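Local coordinates for FixK2 protein (Bradyrhizobium japonicum, PDB 4I2O) that binds DNA as a transcription factor of the CRP/FNR superfamily, through a helix-turn-helix domain, and is linked to the regulation of nitrogen fixation, at a contact of chain A with DNA. Sequence-based numbering; all coordinates share one arbitrary frame.

A contact of chain A with DNA. Residues 184, 199, 216-217. With nucleotides of chain C; nucleotides of chain B.
Arg184 and Ser199 meet on the phosphate of DT10 of chain B. They belong to the Crp-like helix-turn-helix domain: Arg184 opens helix 184-191, and Ser199 lies in helix 195-207, the recognition helix. The direct protein-DNA bonds described here reach phosphate oxygens, which suggests docking on the strand rather than base reading. Arg184 grips the phosphate side-on. Its NE reaches OP2 of DT10 at 2.8 Å, nearly straight (167° at the hydrogen), and forms a salt bridge. Its NH2 gives a second bond to OP1 of DT10, at 3.1 Å. Both oxygens lie close to the guanidinium plane. A turn about the CB-CG bond (chi2 -64°) carries the guanidinium to the DT10 phosphate, while CG stays near the DC9 phosphate. With chi1 at 176°, Ser199 points OG away from its own backbone N and towards the phosphate, where it gives a hydrogen bond to OP2 of DT10 at 2.7 Å. This OP2 thus accepts from two side chains. At the next phosphate on the 5' side, the backbone N of Arg184 binds OP2 of DC9 of chain B at 2.9 Å. Arg217 takes the other oxygen: its extended chain sets NE 2.7 Å from OP1 of DC9, in a salt bridge. Ala216 lays its CB against the sugar-phosphate backbone, 3.5 Å from O3' of DC9. Behind this contact, the carbonyl O of Ala216 accepts from NH2 of Arg184 at 2.8 Å and is likely to steady the guanidinium. A methionine replacing Arg184 would probably leave the DT10 phosphate without its paired charge and the Ala216 carbonyl without this donor. Farther out, the backbone N of Arg217 and OP1 of DG26 of chain C share a water, a water-mediated link to a second DNA chain.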
loop_
_atom_site.group_PDB
_atom_site.type_symbol
_atom_site.label_atom_id
_atom_site.label_comp_id
_atom_site.label_asym_id
_atom_site.label_seq_id
_atom_site.Cartn_x
_atom_site.Cartn_y
_atom_site.Cartn_z
ATOM N N ARG A 184 15.080 -8.365 14.284
ATOM C CA ARG A 184 13.940 -7.777 14.942
ATOM C C ARG A 184 13.761 -6.341 14.431
ATOM O O ARG A 184 12.643 -5.817 14.377
ATOM C CB ARG A 184 14.220 -7.788 16.491
ATOM C CG ARG A 184 14.312 -9.235 17.127
ATOM C CD ARG A 184 12.974 -9.980 17.025
ATOM N NE ARG A 184 12.929 -11.158 17.945
ATOM C CZ ARG A 184 12.873 -12.429 17.552
ATOM N NH1 ARG A 184 12.916 -12.771 16.248
ATOM N NH2 ARG A 184 12.762 -13.373 18.471
ATOM N N SER A 199 9.926 -7.512 20.162
ATOM C CA SER A 199 10.517 -8.522 21.060
ATOM C C SER A 199 9.546 -8.789 22.199
ATOM O O SER A 199 9.351 -9.934 22.627
ATOM C CB SER A 199 11.859 -8.004 21.605
ATOM O OG SER A 199 12.422 -8.907 22.560
ATOM N N ALA A 216 16.301 -17.293 18.602
ATOM C CA ALA A 216 15.358 -16.199 18.402
ATOM C C ALA A 216 14.637 -16.193 17.055
ATOM O O ALA A 216 13.532 -15.650 16.944
ATOM C CB ALA A 216 16.064 -14.834 18.598
ATOM N N ARG A 217 15.258 -16.716 16.007
ATOM C CA ARG A 217 14.628 -16.612 14.686
ATOM C C ARG A 217 14.134 -17.947 14.201
ATOM O O ARG A 217 13.681 -18.036 13.047
ATOM C CB ARG A 217 15.588 -16.067 13.609
ATOM C CG ARG A 217 16.234 -14.743 13.968
ATOM C CD ARG A 217 17.103 -14.207 12.816
ATOM N NE ARG A 217 17.873 -13.004 13.208
ATOM C CZ ARG A 217 18.740 -12.348 12.415
ATOM N NH1 ARG A 217 18.966 -12.777 11.177
ATOM N NH2 ARG A 217 19.403 -11.262 12.853
ATOM P P DG C 26 21.221 -19.134 18.056
ATOM O OP1 DG C 26 20.054 -18.229 18.227
ATOM O OP2 DG C 26 21.090 -20.593 18.302
ATOM O "O5'" DG C 26 21.787 -18.923 16.591
ATOM C "C5'" DG C 26 23.191 -18.750 16.631
ATOM C "C4'" DG C 26 23.604 -17.535 15.841
ATOM O "O4'" DG C 26 24.569 -16.735 16.570
ATOM C "C3'" DG C 26 24.410 -18.012 14.667
ATOM O "O3'" DG C 26 24.753 -16.912 13.879
ATOM C "C2'" DG C 26 25.629 -18.499 15.427
ATOM C "C1'" DG C 26 25.859 -17.247 16.252
ATOM N N9 DG C 26 26.515 -17.547 17.502
ATOM C C8 DG C 26 26.157 -18.541 18.382
ATOM N N7 DG C 26 26.919 -18.584 19.435
ATOM C C5 DG C 26 27.827 -17.548 19.229
ATOM C C6 DG C 26 28.887 -17.112 20.045
ATOM O O6 DG C 26 29.228 -17.580 21.136
ATOM N N1 DG C 26 29.568 -16.033 19.488
ATOM C C2 DG C 26 29.264 -15.448 18.286
ATOM N N2 DG C 26 30.041 -14.424 17.920
ATOM N N3 DG C 26 28.269 -15.845 17.502
ATOM C C4 DG C 26 27.595 -16.894 18.043
ATOM P P DC B 9 17.904 -10.246 16.136
ATOM O OP1 DC B 9 17.367 -11.381 15.325
ATOM O OP2 DC B 9 17.507 -8.808 15.805
ATOM O "O5'" DC B 9 17.597 -10.442 17.668
ATOM C "C5'" DC B 9 17.963 -11.727 18.350
ATOM C "C4'" DC B 9 17.538 -11.547 19.826
ATOM O "O4'" DC B 9 18.483 -10.641 20.439
ATOM C "C3'" DC B 9 16.162 -10.970 20.066
ATOM O "O3'" DC B 9 15.437 -12.041 20.692
ATOM C "C2'" DC B 9 16.366 -9.766 21.032
ATOM C "C1'" DC B 9 17.818 -10.013 21.523
ATOM N N1 DC B 9 18.631 -8.788 21.830
ATOM C C2 DC B 9 19.148 -8.622 23.125
ATOM O O2 DC B 9 18.957 -9.431 24.034
ATOM N N3 DC B 9 19.910 -7.576 23.440
ATOM C C4 DC B 9 20.180 -6.652 22.556
ATOM N N4 DC B 9 20.962 -5.664 23.069
ATOM C C5 DC B 9 19.681 -6.759 21.207
ATOM C C6 DC B 9 18.895 -7.821 20.878
ATOM P P DT B 10 13.970 -11.825 21.315
ATOM O OP1 DT B 10 13.322 -13.179 21.467
ATOM O OP2 DT B 10 13.381 -10.600 20.688
ATOM O "O5'" DT B 10 14.252 -11.392 22.879
ATOM C "C5'" DT B 10 14.952 -12.347 23.696
ATOM C "C4'" DT B 10 15.180 -11.703 25.039
ATOM O "O4'" DT B 10 16.013 -10.533 24.908
ATOM C "C3'" DT B 10 13.914 -11.235 25.770
ATOM O "O3'" DT B 10 13.955 -11.949 26.997
ATOM C "C2'" DT B 10 14.037 -9.728 25.972
ATOM C "C1'" DT B 10 15.536 -9.579 25.883
ATOM N N1 DT B 10 16.028 -8.275 25.338
ATOM C C2 DT B 10 16.899 -7.493 26.102
ATOM O O2 DT B 10 17.238 -7.758 27.255
ATOM N N3 DT B 10 17.357 -6.359 25.504
ATOM C C4 DT B 10 17.008 -5.929 24.209
ATOM O O4 DT B 10 17.522 -4.904 23.760
ATOM C C5 DT B 10 16.097 -6.765 23.445
ATOM C C7 DT B 10 15.656 -6.343 22.041
ATOM C C6 DT B 10 15.635 -7.907 24.027
HETATM O O HOH W 1 17.899 -17.968 15.771
#